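Local coordinates for protein insecticidal Delta-Endotoxin Cry8Ea1 (Bacillus Thuringiensis, PDB 3EB7) that kills the larvae of the underground pest Holotrichia parallela, probably by binding receptors of the insect gut and inserting its helical domain into the membrane as a pore, at residues T234-T239 against I448-V453; H414-V419 against F430-R435; Y499-R504 against D581-I586. All coordinates share one frame; numbering follows the deposited sequence.

Contact 1: T234-T239 against I448-V453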
# COMPACT_ATOMS: atom_id res chain seq x y z
N THR A 234 2.09 17.20 1.94
CA THR A 234 2.90 16.19 1.24
C THR A 234 2.08 15.20 0.41
O THR A 234 1.10 14.65 0.91
CB THR A 234 3.74 15.39 2.28
OG1 THR A 234 4.58 16.31 2.98
CG2 THR A 234 4.62 14.31 1.61
N LYS A 235 2.51 14.94 -0.83
CA LYS A 235 1.89 13.93 -1.70
C LYS A 235 2.63 12.59 -1.64
O LYS A 235 3.62 12.41 -2.35
CB LYS A 235 1.85 14.40 -3.17
CG LYS A 235 0.97 15.62 -3.49
CD LYS A 235 -0.50 15.51 -3.00
CE LYS A 235 -1.27 14.37 -3.66
NZ LYS A 235 -2.31 14.87 -4.60
N ALA A 236 2.15 11.66 -0.81
CA ALA A 236 2.71 10.29 -0.74
C ALA A 236 2.05 9.28 -1.73
O ALA A 236 0.89 9.39 -2.04
CB ALA A 236 2.68 9.72 0.71
N GLN A 237 2.83 8.31 -2.20
CA GLN A 237 2.35 7.29 -3.13
C GLN A 237 2.70 5.91 -2.60
O GLN A 237 3.84 5.66 -2.23
CB GLN A 237 3.06 7.45 -4.49
CG GLN A 237 3.10 8.87 -4.99
CD GLN A 237 3.37 8.96 -6.46
OE1 GLN A 237 2.59 8.47 -7.27
NE2 GLN A 237 4.48 9.57 -6.82
N LEU A 238 1.73 5.00 -2.62
CA LEU A 238 1.99 3.58 -2.30
C LEU A 238 2.06 2.82 -3.60
O LEU A 238 1.05 2.70 -4.28
CB LEU A 238 0.88 2.99 -1.41
CG LEU A 238 0.58 3.72 -0.10
CD1 LEU A 238 -0.58 3.06 0.64
CD2 LEU A 238 1.80 3.71 0.77
N THR A 239 3.25 2.29 -3.93
CA THR A 239 3.48 1.69 -5.24
C THR A 239 3.43 0.19 -5.28
O THR A 239 3.41 -0.39 -6.36
CB THR A 239 4.81 2.15 -5.91
OG1 THR A 239 5.93 1.74 -5.10
CG2 THR A 239 4.80 3.69 -6.22
N ILE A 448 5.28 19.19 -1.06
CA ILE A 448 6.38 18.26 -1.13
C ILE A 448 5.89 17.06 -1.97
O ILE A 448 4.89 16.41 -1.62
CB ILE A 448 6.83 17.81 0.31
CG1 ILE A 448 7.34 19.03 1.10
CG2 ILE A 448 7.87 16.67 0.23
CD1 ILE A 448 7.68 18.82 2.57
N THR A 449 6.54 16.81 -3.11
CA THR A 449 6.15 15.68 -3.97
C THR A 449 7.04 14.48 -3.69
O THR A 449 8.26 14.59 -3.76
CB THR A 449 6.19 16.06 -5.47
OG1 THR A 449 5.59 17.36 -5.65
CG2 THR A 449 5.43 15.09 -6.27
N GLN A 450 6.45 13.34 -3.34
CA GLN A 450 7.24 12.10 -3.20
C GLN A 450 7.13 11.27 -4.46
O GLN A 450 6.02 11.03 -4.94
CB GLN A 450 6.79 11.27 -1.99
CG GLN A 450 7.09 11.96 -0.67
CD GLN A 450 6.60 11.15 0.52
OE1 GLN A 450 6.11 10.03 0.37
NE2 GLN A 450 6.75 11.70 1.70
N ILE A 451 8.28 10.86 -5.00
CA ILE A 451 8.34 10.12 -6.25
C ILE A 451 9.26 8.95 -6.02
O ILE A 451 10.48 9.10 -6.08
CB ILE A 451 8.95 10.93 -7.43
CG1 ILE A 451 8.40 12.38 -7.46
CG2 ILE A 451 8.79 10.14 -8.77
CD1 ILE A 451 7.11 12.58 -8.27
N PRO A 452 8.67 7.77 -5.77
CA PRO A 452 9.39 6.51 -5.68
C PRO A 452 10.13 6.28 -6.98
O PRO A 452 9.53 6.42 -8.04
CB PRO A 452 8.26 5.50 -5.52
CG PRO A 452 7.17 6.27 -4.86
CD PRO A 452 7.21 7.57 -5.56
N VAL A 453 11.41 5.91 -6.94
CA VAL A 453 12.17 5.77 -8.19
C VAL A 453 11.74 4.57 -9.06
O VAL A 453 12.07 4.49 -10.25
CB VAL A 453 13.71 5.77 -7.96
CG1 VAL A 453 14.17 7.13 -7.42
CG2 VAL A 453 14.11 4.59 -7.00
O HOH W 1 5.86 8.11 -1.33

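Contact 2: H414-V419 against F430-R435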
# COMPACT_ATOMS: atom_id res chain seq x y z
N HIS A 414 -8.10 1.14 -5.29
CA HIS A 414 -7.17 0.40 -6.14
C HIS A 414 -7.68 0.31 -7.55
O HIS A 414 -8.87 0.54 -7.81
CB HIS A 414 -6.92 -1.03 -5.61
CG HIS A 414 -6.22 -1.05 -4.29
ND1 HIS A 414 -6.85 -0.68 -3.11
CD2 HIS A 414 -4.94 -1.34 -3.96
CE1 HIS A 414 -5.99 -0.77 -2.10
NE2 HIS A 414 -4.82 -1.18 -2.60
N ARG A 415 -6.76 0.01 -8.47
CA ARG A 415 -7.07 -0.17 -9.89
C ARG A 415 -6.44 -1.48 -10.31
O ARG A 415 -5.43 -1.89 -9.71
CB ARG A 415 -6.49 0.99 -10.71
CG ARG A 415 -4.98 0.99 -10.71
CD ARG A 415 -4.43 1.97 -11.67
NE ARG A 415 -4.48 3.33 -11.14
CZ ARG A 415 -3.75 3.79 -10.13
NH1 ARG A 415 -2.85 3.02 -9.52
NH2 ARG A 415 -3.89 5.05 -9.75
N LEU A 416 -7.01 -2.14 -11.33
CA LEU A 416 -6.45 -3.39 -11.87
C LEU A 416 -5.11 -3.09 -12.54
O LEU A 416 -5.02 -2.16 -13.36
CB LEU A 416 -7.40 -4.09 -12.86
CG LEU A 416 -6.93 -5.46 -13.42
CD1 LEU A 416 -6.85 -6.46 -12.26
CD2 LEU A 416 -7.88 -5.97 -14.53
N ASN A 417 -4.09 -3.88 -12.21
CA ASN A 417 -2.77 -3.68 -12.73
C ASN A 417 -2.32 -4.80 -13.67
O ASN A 417 -1.67 -4.54 -14.68
CB ASN A 417 -1.78 -3.54 -11.55
CG ASN A 417 -0.32 -3.30 -12.00
OD1 ASN A 417 -0.05 -2.77 -13.08
ND2 ASN A 417 0.60 -3.71 -11.18
N TYR A 418 -2.66 -6.04 -13.35
CA TYR A 418 -2.14 -7.16 -14.09
C TYR A 418 -2.99 -8.41 -13.84
O TYR A 418 -3.80 -8.46 -12.90
CB TYR A 418 -0.67 -7.40 -13.67
CG TYR A 418 0.22 -7.90 -14.79
CD1 TYR A 418 0.71 -7.03 -15.77
CD2 TYR A 418 0.56 -9.26 -14.87
CE1 TYR A 418 1.53 -7.52 -16.82
CE2 TYR A 418 1.38 -9.75 -15.90
CZ TYR A 418 1.84 -8.88 -16.86
OH TYR A 418 2.62 -9.38 -17.87
N VAL A 419 -2.81 -9.41 -14.71
CA VAL A 419 -3.41 -10.73 -14.61
C VAL A 419 -2.36 -11.83 -14.89
O VAL A 419 -1.72 -11.84 -15.96
CB VAL A 419 -4.57 -10.91 -15.63
CG1 VAL A 419 -5.40 -12.14 -15.30
CG2 VAL A 419 -5.50 -9.67 -15.68
N PHE A 430 -5.74 -11.62 -10.18
CA PHE A 430 -5.68 -10.18 -10.49
C PHE A 430 -4.74 -9.49 -9.49
O PHE A 430 -4.79 -9.77 -8.30
CB PHE A 430 -7.07 -9.55 -10.42
CG PHE A 430 -8.04 -9.98 -11.52
CD1 PHE A 430 -9.39 -9.58 -11.46
CD2 PHE A 430 -7.65 -10.76 -12.60
CE1 PHE A 430 -10.31 -9.94 -12.49
CE2 PHE A 430 -8.59 -11.13 -13.63
CZ PHE A 430 -9.87 -10.72 -13.58
N SER A 431 -3.87 -8.63 -9.99
CA SER A 431 -3.08 -7.73 -9.15
C SER A 431 -3.51 -6.28 -9.32
O SER A 431 -4.06 -5.89 -10.35
CB SER A 431 -1.56 -7.87 -9.41
OG SER A 431 -1.20 -7.25 -10.63
N TRP A 432 -3.26 -5.49 -8.30
CA TRP A 432 -3.82 -4.15 -8.21
C TRP A 432 -2.83 -3.17 -7.64
O TRP A 432 -2.07 -3.54 -6.76
CB TRP A 432 -5.06 -4.18 -7.29
CG TRP A 432 -6.08 -5.19 -7.68
CD1 TRP A 432 -6.01 -6.56 -7.52
CD2 TRP A 432 -7.34 -4.92 -8.26
NE1 TRP A 432 -7.16 -7.14 -7.99
CE2 TRP A 432 -7.99 -6.15 -8.44
CE3 TRP A 432 -8.00 -3.75 -8.64
CZ2 TRP A 432 -9.27 -6.24 -9.01
CZ3 TRP A 432 -9.26 -3.84 -9.19
CH2 TRP A 432 -9.88 -5.07 -9.37
N THR A 433 -2.92 -1.91 -8.08
CA THR A 433 -2.12 -0.83 -7.53
C THR A 433 -3.01 0.15 -6.81
O THR A 433 -4.19 0.27 -7.14
CB THR A 433 -1.25 -0.10 -8.59
OG1 THR A 433 -2.07 0.35 -9.67
CG2 THR A 433 -0.14 -1.04 -9.15
N HIS A 434 -2.44 0.83 -5.81
CA HIS A 434 -3.15 1.83 -4.98
C HIS A 434 -3.45 3.16 -5.72
O HIS A 434 -2.63 3.67 -6.54
CB HIS A 434 -2.35 2.08 -3.67
CG HIS A 434 -3.16 2.74 -2.59
ND1 HIS A 434 -3.31 4.10 -2.48
CD2 HIS A 434 -3.86 2.21 -1.55
CE1 HIS A 434 -4.09 4.39 -1.46
NE2 HIS A 434 -4.44 3.25 -0.87
N ARG A 435 -4.63 3.71 -5.41
CA ARG A 435 -5.06 5.00 -5.95
C ARG A 435 -4.02 6.11 -5.75
O ARG A 435 -3.87 6.95 -6.62
CB ARG A 435 -6.40 5.40 -5.30
CG ARG A 435 -7.00 6.74 -5.75
CD ARG A 435 -7.65 6.68 -7.14
NE ARG A 435 -8.45 7.88 -7.48
CZ ARG A 435 -9.70 8.12 -7.08
NH1 ARG A 435 -10.35 7.29 -6.28
NH2 ARG A 435 -10.32 9.24 -7.45

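Contact 3: Y499-R504 against D581-I586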
# COMPACT_ATOMS: atom_id res chain seq x y z
N TYR A 499 12.99 24.32 -6.99
CA TYR A 499 12.85 23.12 -6.21
C TYR A 499 14.24 22.73 -5.72
O TYR A 499 15.24 22.95 -6.41
CB TYR A 499 12.30 21.97 -7.07
CG TYR A 499 10.87 22.14 -7.54
CD1 TYR A 499 10.60 22.69 -8.81
CD2 TYR A 499 9.79 21.79 -6.72
CE1 TYR A 499 9.29 22.88 -9.25
CE2 TYR A 499 8.47 21.97 -7.15
CZ TYR A 499 8.23 22.52 -8.42
OH TYR A 499 6.94 22.69 -8.86
N ARG A 500 14.29 22.14 -4.54
CA ARG A 500 15.44 21.35 -4.16
C ARG A 500 14.93 19.94 -3.95
O ARG A 500 13.71 19.73 -3.84
CB ARG A 500 16.13 21.90 -2.92
CG ARG A 500 15.35 21.73 -1.66
CD ARG A 500 15.94 22.51 -0.51
NE ARG A 500 15.42 22.09 0.79
CZ ARG A 500 15.65 20.89 1.34
NH1 ARG A 500 16.39 19.96 0.71
NH2 ARG A 500 15.15 20.62 2.54
N VAL A 501 15.87 19.02 -3.87
CA VAL A 501 15.65 17.59 -3.89
C VAL A 501 16.31 16.95 -2.68
O VAL A 501 17.43 17.31 -2.31
CB VAL A 501 16.32 16.98 -5.18
CG1 VAL A 501 16.54 15.49 -5.06
CG2 VAL A 501 15.48 17.26 -6.41
N ARG A 502 15.63 15.98 -2.08
CA ARG A 502 16.29 15.06 -1.17
C ARG A 502 15.87 13.65 -1.53
O ARG A 502 14.76 13.42 -2.00
CB ARG A 502 16.03 15.39 0.30
CG ARG A 502 14.58 15.64 0.64
CD ARG A 502 14.41 15.69 2.13
NE ARG A 502 13.01 15.52 2.41
CZ ARG A 502 12.31 16.23 3.28
NH1 ARG A 502 12.90 17.14 4.03
NH2 ARG A 502 11.00 15.99 3.42
N ILE A 503 16.78 12.72 -1.31
CA ILE A 503 16.61 11.36 -1.77
C ILE A 503 16.66 10.44 -0.57
O ILE A 503 17.59 10.50 0.19
CB ILE A 503 17.71 10.97 -2.81
CG1 ILE A 503 17.61 11.81 -4.08
CG2 ILE A 503 17.59 9.51 -3.21
CD1 ILE A 503 18.67 12.81 -4.20
N ARG A 504 15.63 9.61 -0.41
CA ARG A 504 15.62 8.64 0.68
C ARG A 504 16.38 7.38 0.25
O ARG A 504 16.11 6.80 -0.81
CB ARG A 504 14.17 8.30 1.09
CG ARG A 504 14.05 7.57 2.43
CD ARG A 504 12.59 7.65 3.00
NE ARG A 504 12.48 6.91 4.26
CZ ARG A 504 11.58 5.96 4.52
NH1 ARG A 504 10.65 5.64 3.61
NH2 ARG A 504 11.60 5.34 5.70
N ASP A 581 15.08 4.74 -2.50
CA ASP A 581 13.64 4.62 -2.25
C ASP A 581 12.86 5.62 -3.07
O ASP A 581 12.11 5.24 -3.96
CB ASP A 581 13.32 4.78 -0.75
CG ASP A 581 11.80 5.03 -0.47
OD1 ASP A 581 11.50 5.73 0.51
OD2 ASP A 581 10.89 4.54 -1.20
N ARG A 582 13.05 6.90 -2.78
CA ARG A 582 12.25 7.92 -3.42
C ARG A 582 12.99 9.24 -3.50
O ARG A 582 13.94 9.49 -2.75
CB ARG A 582 10.95 8.12 -2.64
CG ARG A 582 11.13 8.54 -1.16
CD ARG A 582 9.75 8.80 -0.58
NE ARG A 582 9.70 9.00 0.87
CZ ARG A 582 9.17 8.12 1.73
NH1 ARG A 582 9.12 8.38 3.04
NH2 ARG A 582 8.70 6.97 1.29
N ILE A 583 12.54 10.09 -4.40
CA ILE A 583 12.98 11.48 -4.44
C ILE A 583 11.84 12.30 -3.89
O ILE A 583 10.68 12.03 -4.19
CB ILE A 583 13.19 11.95 -5.87
CG1 ILE A 583 14.29 11.16 -6.57
CG2 ILE A 583 13.47 13.46 -5.92
CD1 ILE A 583 14.08 11.12 -8.11
N GLU A 584 12.16 13.30 -3.08
CA GLU A 584 11.16 14.28 -2.66
C GLU A 584 11.61 15.61 -3.21
O GLU A 584 12.79 15.98 -3.11
CB GLU A 584 10.96 14.32 -1.14
CG GLU A 584 10.78 12.92 -0.53
CD GLU A 584 10.58 12.94 0.98
OE1 GLU A 584 11.06 13.87 1.64
OE2 GLU A 584 9.94 12.02 1.53
N LEU A 585 10.65 16.30 -3.83
CA LEU A 585 10.81 17.60 -4.43
C LEU A 585 10.14 18.60 -3.51
O LEU A 585 8.97 18.45 -3.15
CB LEU A 585 10.17 17.63 -5.82
CG LEU A 585 11.02 16.91 -6.86
CD1 LEU A 585 10.17 16.41 -8.04
CD2 LEU A 585 12.14 17.84 -7.34
N ILE A 586 10.92 19.62 -3.15
CA ILE A 586 10.54 20.59 -2.13
C ILE A 586 10.61 21.96 -2.81
O ILE A 586 11.70 22.38 -3.21
CB ILE A 586 11.52 20.50 -0.90
CG1 ILE A 586 11.54 19.08 -0.33
CG2 ILE A 586 11.22 21.58 0.20
CD1 ILE A 586 12.86 18.64 0.23

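Contact 1: T234-T239 against I448-V453
Lys235 and Ile448 open a short parallel beta pairing: Lys235 N donates almost straight to Ile448 O at 2.9 Å, and Gln450 N returns a bond to Lys235 O at 3.1 Å. The tight part lies around Gln450. Its extended side chain runs alongside residues 234-236, with NE2 3.4 Å from Thr234 CG2 and OE1 3.5 Å from Ala236 CB. A water bridges the segments here, donating to Gln450 OE1 at 2.6 Å and accepting from Gln237 N. Beyond Lys235 the first segment leaves the pairing, and side chains take over from backbone bonds. Gln237 NE2 reaches back to Gln450 O at 2.8 Å, in the planes of both the amide and the carbonyl, while Gln237 OE1 is held by Lys455 NZ and Asp438 N. Farther on, Thr239 CG2 rests on Pro452 CG at 3.8 Å. The looser side is that of Lys235, partly exposed, whose thrice-bent chain leads away from the 448-453 segment. The pairing adds the link after the helical domain to the edge of the C-terminal domain's sheet: strand 448-452 is flanked on its other side by strand 578-588, while Leu238 packs on helix 198-220.

Contact 2: H414-V419 against F430-R435
Arg415 and Thr433 face each other as an antiparallel hydrogen-bonded pair, Arg415 N giving to Thr433 O at 2.9 Å and Thr433 N to Arg415 O. From CB, the Arg415 side chain sets CG between the backbone N and carbonyl carbon (chi1 67°), which lays CG 3.2 Å from Thr433 OG1. CD passes the same oxygen, and the bend at chi3 turns the guanidinium edge toward Thr433 OG1. NE pairs with Asp340; NH1, at the tip, gives to Thr433 OG1 at 2.8 Å in the guanidinium plane and to His434 O at 3.1 Å, from above that carbonyl's plane. NH2 comes no nearer than 3.7 Å to Arg435 O. Two residues on, a classic beta bulge breaks the register: Asn417 N binds Ser431 O at 2.7 Å, Tyr418 N shares that oxygen weakly, and Ser431 N answers to Tyr418 O. Leu416 CD1 makes a CH-pi contact over the face of the Trp432 six-membered ring, 4.1 Å from its centroid, and also touches Phe430 CB. At the far end the His434 ring turns its edge to the face of His414 in a T-shaped pair, planes at 80°; His414 NE2 is hydrogen-bonded to Arg240. This beta hairpin belongs to a three-stranded sheet in which strand 427-434 lies between strands 414-422 and 241-243, and Phe430 and Trp432 pack against strand 340-352.

Contact 3: Y499-R504 against D581-I586
Arg502 starts with CG between its backbone N and carbonyl carbon (chi1 48°) and then runs extended, while Glu584 holds CG anti to its carbonyl carbon (chi1 -48°); together these bring the carboxylate to the edge of the guanidinium, the two planes 53° apart, across an antiparallel strand pair of the C-terminal beta domain. Arg502 approaches side-on, NE at 2.7 Å and NH2 at 2.8 Å both gripping Glu584 OE1, which lies in the guanidinium plane. The other oxygen, OE2, takes Arg582 NE and the hydroxyl of Tyr230, so both carboxylate oxygens are engaged, which would favour the ionised form. Arg504 NH1 meets Asp581 OD1 at 3.2 Å from above the carboxylate plane. Arg504 NH1 also lies over one face of the Arg582 guanidinium, 3.2 Å from Arg582 NH1, two unbonded donors of like charge whose repulsion the acids of this salt-bridge network probably offset. The other sheet face is apolar: Val501 CG2 lies 3.5 Å from Leu585 CD2, side by side, and Val501 CG1 touches Ile583 CG2. Regular backbone bonds join the strands, such as Glu584 N to Arg502 O at 2.8 Å. Near the 499 end, Ile586 CD1 lies over one face of the Arg500 guanidinium and one face of that of Arg502, and touches Arg502 CG at 3.5 Å.

Overall arrangement
From the N terminus the chain first builds the helical domain, then leaves it through segment 234-239, the first half of contact 1. Two hundred residues later segment 448-453 closes that loop around the beta-rich middle domain, tying the link after the helices to the C-terminal sheet. Contact 2, a hairpin of the middle domain, is nested within; it touches contact 1 where Leu238 O packs on His434 CB. Contact 3 opens only after contact 1 has closed and, within the C-terminal domain, joins strands 498-507 and 578-588 over a second long loop. Contacts 1 and 3 share one sheet, Thr449 and Ile451 probably bonding Leu585 and Ile583, while contacts 2 and 3 stay about 13 Å apart at their nearest atoms.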